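Local structure of phosphoacetylglucosamine mutase (Aspergillus lentulus, 5O9X) at residues A[13-25]-A[35-47]. The protein interconverts N-acetylglucosamine 6-phosphate and N-acetylglucosamine 1-phosphate, as an N-acetylphosphoglucosamine mutase of the alpha-D-phosphohexomutase family. The protein carries 1 engineered substitution. Sequence-based numbering, arbitrary orientation.
Sequences AALQYAKPEGKIF and KADLLNTVVYAVG. Unlike the reference sequence in segment 35-47: Lys35 (reference Arg).
Tyr17 and Tyr44 meet obliquely: CE2 of Tyr17 lies 3.6 Å from CD1 of Tyr44, and the ring planes are 51° apart. Tyr44 sets its CG anti to the backbone N (chi1 -172°), and its ring extends from helix 40-56 to the end of helix 4-14. There CA of Ala14 sits over one ring face, offset toward the rim, and CB of Ala14 is 3.8 Å from CE2 of Tyr44. The Tyr44 hydroxyl is hydrogen-bonded to the carbonyl of Ile10, which ties the two helices together.

One turn back along the helix, Asn40 crosses Tyr17 at about a right angle. Water 1 bridges the two segments, accepting from Asn40 ND2 (3.2 Å) and from the amide N of Ala18; Asn40 OD1 takes a hydrogen bond from Arg140, so both ends of the amide are engaged. Thr41 turns its methyl CG2 to the backbone of Ala18, 3.6 Å from the carbonyl O, while its OG1 faces CG of Lys19.

Farther along, CG2 of Val42 makes a CH-pi contact with Phe25, 3.6 Å from the ring centroid and 7° off the normal; the carbonyl O of Lys23 lies over the opposite face. CD2 of Leu38 touches Pro20 CB at 3.8 Å, and CE of Lys23, at the far end of the type II turn that begins at Pro20, comes to 4.0 Å from the same CD2 of Leu38.

The connection that follows helix 4-14 thus runs past the 3-10 segment 36-38 and the first turns of helix 40-56, whose Val43 and Val46 pack on strand 75-81, an arrangement belonging to the alpha/beta/alpha domain I of phosphohexomutases.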
loop_
_atom_site.group_PDB
_atom_site.type_symbol
_atom_site.label_atom_id
_atom_site.label_comp_id
_atom_site.label_asym_id
_atom_site.label_seq_id
_atom_site.Cartn_x
_atom_site.Cartn_y
_atom_site.Cartn_z
ATOM N N ALA A 13 -7.071 -16.196 28.842
ATOM C CA ALA A 13 -6.813 -14.836 28.366
ATOM C C ALA A 13 -8.033 -14.307 27.581
ATOM O O ALA A 13 -8.455 -13.171 27.795
ATOM C CB ALA A 13 -5.518 -14.800 27.541
ATOM N N ALA A 14 -8.622 -15.147 26.726
ATOM C CA ALA A 14 -9.867 -14.812 26.010
ATOM C C ALA A 14 -11.072 -14.425 26.888
ATOM O O ALA A 14 -11.962 -13.704 26.408
ATOM C CB ALA A 14 -10.254 -15.934 25.074
ATOM N N LEU A 15 -11.088 -14.894 28.148
ATOM C CA LEU A 15 -12.108 -14.557 29.167
ATOM C C LEU A 15 -12.216 -13.071 29.402
ATOM O O LEU A 15 -13.261 -12.593 29.834
ATOM C CB LEU A 15 -11.827 -15.265 30.533
ATOM C CG LEU A 15 -12.797 -16.319 31.138
ATOM C CD1 LEU A 15 -12.144 -17.218 32.192
ATOM C CD2 LEU A 15 -14.079 -15.692 31.714
ATOM N N GLN A 16 -11.139 -12.336 29.119
ATOM C CA GLN A 16 -11.102 -10.895 29.365
ATOM C C GLN A 16 -11.923 -10.088 28.364
ATOM O O GLN A 16 -12.173 -8.887 28.562
ATOM C CB GLN A 16 -9.665 -10.416 29.339
ATOM C CG GLN A 16 -8.813 -10.960 30.466
ATOM C CD GLN A 16 -8.092 -9.824 31.162
ATOM O OE1 GLN A 16 -8.649 -9.172 32.053
ATOM N NE2 GLN A 16 -6.855 -9.558 30.737
ATOM N N TYR A 17 -12.337 -10.749 27.289
ATOM C CA TYR A 17 -12.980 -10.068 26.150
ATOM C C TYR A 17 -14.376 -10.614 25.909
ATOM O O TYR A 17 -14.765 -11.611 26.489
ATOM C CB TYR A 17 -12.085 -10.117 24.868
ATOM C CG TYR A 17 -10.612 -9.837 25.182
ATOM C CD1 TYR A 17 -10.232 -8.631 25.744
ATOM C CD2 TYR A 17 -9.629 -10.823 24.978
ATOM C CE1 TYR A 17 -8.913 -8.394 26.119
ATOM C CE2 TYR A 17 -8.307 -10.585 25.302
ATOM C CZ TYR A 17 -7.956 -9.370 25.870
ATOM O OH TYR A 17 -6.653 -9.120 26.207
ATOM N N ALA A 18 -15.136 -9.908 25.098
ATOM C CA ALA A 18 -16.486 -10.312 24.718
ATOM C C ALA A 18 -16.616 -10.016 23.231
ATOM O O ALA A 18 -16.267 -8.903 22.811
ATOM C CB ALA A 18 -17.515 -9.514 25.525
ATOM N N LYS A 19 -17.066 -10.993 22.434
ATOM C CA LYS A 19 -17.388 -10.754 21.028
ATOM C C LYS A 19 -18.582 -9.850 20.926
ATOM O O LYS A 19 -19.527 -10.010 21.705
ATOM C CB LYS A 19 -17.742 -12.027 20.282
ATOM C CG LYS A 19 -16.578 -12.929 20.030
ATOM C CD LYS A 19 -17.005 -14.076 19.160
ATOM C CE LYS A 19 -16.619 -13.836 17.726
ATOM N NZ LYS A 19 -17.704 -14.311 16.847
ATOM N N PRO A 20 -18.568 -8.899 19.965
ATOM C CA PRO A 20 -19.785 -8.116 19.731
ATOM C C PRO A 20 -20.868 -8.963 19.085
ATOM O O PRO A 20 -20.587 -9.773 18.182
ATOM C CB PRO A 20 -19.319 -6.995 18.758
ATOM C CG PRO A 20 -18.056 -7.487 18.150
ATOM C CD PRO A 20 -17.431 -8.427 19.139
ATOM N N GLU A 21 -22.099 -8.779 19.538
ATOM C CA GLU A 21 -23.173 -9.700 19.188
ATOM C C GLU A 21 -23.505 -9.553 17.725
ATOM O O GLU A 21 -23.676 -8.450 17.222
ATOM C CB GLU A 21 -24.433 -9.445 20.026
ATOM C CG GLU A 21 -24.222 -9.557 21.519
ATOM C CD GLU A 21 -25.235 -10.485 22.156
ATOM O OE1 GLU A 21 -25.703 -11.429 21.464
ATOM O OE2 GLU A 21 -25.561 -10.268 23.347
ATOM N N GLY A 22 -23.572 -10.675 17.045
ATOM C CA GLY A 22 -24.024 -10.638 15.690
ATOM C C GLY A 22 -23.014 -10.239 14.618
ATOM O O GLY A 22 -23.336 -10.418 13.470
ATOM N N LYS A 23 -21.819 -9.703 14.954
ATOM C CA LYS A 23 -20.851 -9.317 13.885
ATOM C C LYS A 23 -20.135 -10.538 13.352
ATOM O O LYS A 23 -19.634 -11.394 14.121
ATOM C CB LYS A 23 -19.796 -8.295 14.328
ATOM C CG LYS A 23 -20.339 -7.113 15.116
ATOM C CD LYS A 23 -21.351 -6.245 14.371
ATOM C CE LYS A 23 -21.502 -4.906 15.071
ATOM N NZ LYS A 23 -22.319 -3.984 14.248
ATOM N N ILE A 24 -20.104 -10.613 12.033
ATOM C CA ILE A 24 -19.321 -11.606 11.308
ATOM C C ILE A 24 -18.137 -10.802 10.717
ATOM O O ILE A 24 -18.350 -9.763 10.145
ATOM C CB ILE A 24 -20.165 -12.285 10.205
ATOM C CG1 ILE A 24 -21.277 -13.223 10.844
ATOM C CG2 ILE A 24 -19.263 -13.018 9.210
ATOM C CD1 ILE A 24 -22.479 -13.526 9.956
ATOM N N PHE A 25 -16.914 -11.282 10.912
ATOM C CA PHE A 25 -15.703 -10.583 10.487
ATOM C C PHE A 25 -15.166 -11.164 9.182
ATOM O O PHE A 25 -15.308 -12.344 8.931
ATOM C CB PHE A 25 -14.642 -10.660 11.588
ATOM C CG PHE A 25 -15.132 -10.177 12.904
ATOM C CD1 PHE A 25 -15.367 -8.812 13.122
ATOM C CD2 PHE A 25 -15.373 -11.091 13.958
ATOM C CE1 PHE A 25 -15.816 -8.350 14.354
ATOM C CE2 PHE A 25 -15.855 -10.619 15.191
ATOM C CZ PHE A 25 -16.064 -9.253 15.395
ATOM N N LYS A 35 -14.671 -0.306 12.962
ATOM C CA LYS A 35 -14.686 0.610 14.111
ATOM C C LYS A 35 -13.915 -0.038 15.265
ATOM O O LYS A 35 -14.105 -1.226 15.560
ATOM C CB LYS A 35 -16.120 1.086 14.511
ATOM C CG LYS A 35 -16.105 2.400 15.261
ATOM C CD LYS A 35 -17.517 2.906 15.520
ATOM C CE LYS A 35 -17.575 3.814 16.752
ATOM N NZ LYS A 35 -18.814 4.646 16.618
ATOM N N ALA A 36 -13.050 0.754 15.916
ATOM C CA ALA A 36 -12.030 0.206 16.842
ATOM C C ALA A 36 -12.682 -0.462 18.045
ATOM O O ALA A 36 -12.090 -1.380 18.619
ATOM C CB ALA A 36 -11.074 1.281 17.307
ATOM N N ASP A 37 -13.909 -0.029 18.416
ATOM C CA ASP A 37 -14.556 -0.693 19.605
ATOM C C ASP A 37 -14.984 -2.148 19.330
ATOM O O ASP A 37 -15.331 -2.878 20.270
ATOM C CB ASP A 37 -15.705 0.129 20.222
ATOM C CG ASP A 37 -16.827 0.436 19.226
ATOM O OD1 ASP A 37 -16.811 -0.066 18.059
ATOM O OD2 ASP A 37 -17.738 1.206 19.617
ATOM N N LEU A 38 -14.952 -2.571 18.065
ATOM C CA LEU A 38 -15.269 -3.953 17.687
ATOM C C LEU A 38 -14.094 -4.904 17.666
ATOM O O LEU A 38 -14.285 -6.131 17.489
ATOM C CB LEU A 38 -15.921 -4.016 16.319
ATOM C CG LEU A 38 -17.222 -3.239 16.165
ATOM C CD1 LEU A 38 -17.717 -3.223 14.703
ATOM C CD2 LEU A 38 -18.303 -3.704 17.179
ATOM N N LEU A 39 -12.881 -4.373 17.858
ATOM C CA LEU A 39 -11.679 -5.106 17.520
ATOM C C LEU A 39 -11.042 -6.060 18.561
ATOM O O LEU A 39 -10.226 -6.907 18.181
ATOM C CB LEU A 39 -10.622 -4.133 16.991
ATOM C CG LEU A 39 -10.894 -3.843 15.507
ATOM C CD1 LEU A 39 -10.178 -2.529 15.177
ATOM C CD2 LEU A 39 -10.406 -5.015 14.610
ATOM N N ASN A 40 -11.381 -5.987 19.859
ATOM C CA ASN A 40 -10.577 -6.804 20.803
ATOM C C ASN A 40 -10.431 -8.314 20.429
ATOM O O ASN A 40 -9.313 -8.867 20.405
ATOM C CB ASN A 40 -11.182 -6.719 22.215
ATOM C CG ASN A 40 -10.828 -5.424 22.922
ATOM O OD1 ASN A 40 -10.027 -4.584 22.435
ATOM N ND2 ASN A 40 -11.453 -5.219 24.047
ATOM N N THR A 41 -11.557 -8.989 20.167
ATOM C CA THR A 41 -11.487 -10.433 20.002
ATOM C C THR A 41 -10.788 -10.773 18.671
ATOM O O THR A 41 -10.132 -11.811 18.539
ATOM C CB THR A 41 -12.847 -11.099 20.133
ATOM O OG1 THR A 41 -13.727 -10.719 19.060
ATOM C CG2 THR A 41 -13.500 -10.707 21.464
ATOM N N VAL A 42 -10.931 -9.872 17.703
ATOM C CA VAL A 42 -10.300 -9.995 16.392
ATOM C C VAL A 42 -8.773 -10.002 16.530
ATOM O O VAL A 42 -8.088 -10.875 15.996
ATOM C CB VAL A 42 -10.734 -8.848 15.425
ATOM C CG1 VAL A 42 -10.006 -8.967 14.108
ATOM C CG2 VAL A 42 -12.199 -8.968 15.087
ATOM N N VAL A 43 -8.258 -8.991 17.207
ATOM C CA VAL A 43 -6.841 -8.834 17.421
ATOM C C VAL A 43 -6.303 -10.052 18.220
ATOM O O VAL A 43 -5.178 -10.543 17.969
ATOM C CB VAL A 43 -6.577 -7.454 18.127
ATOM C CG1 VAL A 43 -5.130 -7.330 18.571
ATOM C CG2 VAL A 43 -6.970 -6.296 17.150
ATOM N N TYR A 44 -7.081 -10.459 19.224
ATOM C CA TYR A 44 -6.692 -11.640 20.024
ATOM C C TYR A 44 -6.553 -12.839 19.079
ATOM O O TYR A 44 -5.559 -13.536 19.129
ATOM C CB TYR A 44 -7.763 -11.922 21.097
ATOM C CG TYR A 44 -7.333 -12.985 22.051
ATOM C CD1 TYR A 44 -6.410 -12.701 23.049
ATOM C CD2 TYR A 44 -7.757 -14.304 21.867
ATOM C CE1 TYR A 44 -5.956 -13.701 23.906
ATOM C CE2 TYR A 44 -7.322 -15.320 22.734
ATOM C CZ TYR A 44 -6.445 -15.005 23.747
ATOM O OH TYR A 44 -5.990 -16.010 24.584
ATOM N N ALA A 45 -7.528 -13.045 18.199
ATOM C CA ALA A 45 -7.479 -14.106 17.174
ATOM C C ALA A 45 -6.241 -14.009 16.271
ATOM O O ALA A 45 -5.536 -15.020 15.954
ATOM C CB ALA A 45 -8.735 -14.047 16.314
ATOM N N VAL A 46 -5.961 -12.775 15.848
ATOM C CA VAL A 46 -4.762 -12.548 15.035
ATOM C C VAL A 46 -3.439 -12.928 15.758
ATOM O O VAL A 46 -2.507 -13.419 15.107
ATOM C CB VAL A 46 -4.732 -11.086 14.477
ATOM C CG1 VAL A 46 -3.407 -10.814 13.783
ATOM C CG2 VAL A 46 -5.861 -10.899 13.451
ATOM N N GLY A 47 -3.379 -12.705 17.081
ATOM C CA GLY A 47 -2.174 -13.089 17.857
ATOM C C GLY A 47 -2.009 -14.635 17.777
ATOM O O GLY A 47 -0.928 -15.162 17.559
HETATM O O HOH W 1 -13.983 -7.106 24.755
#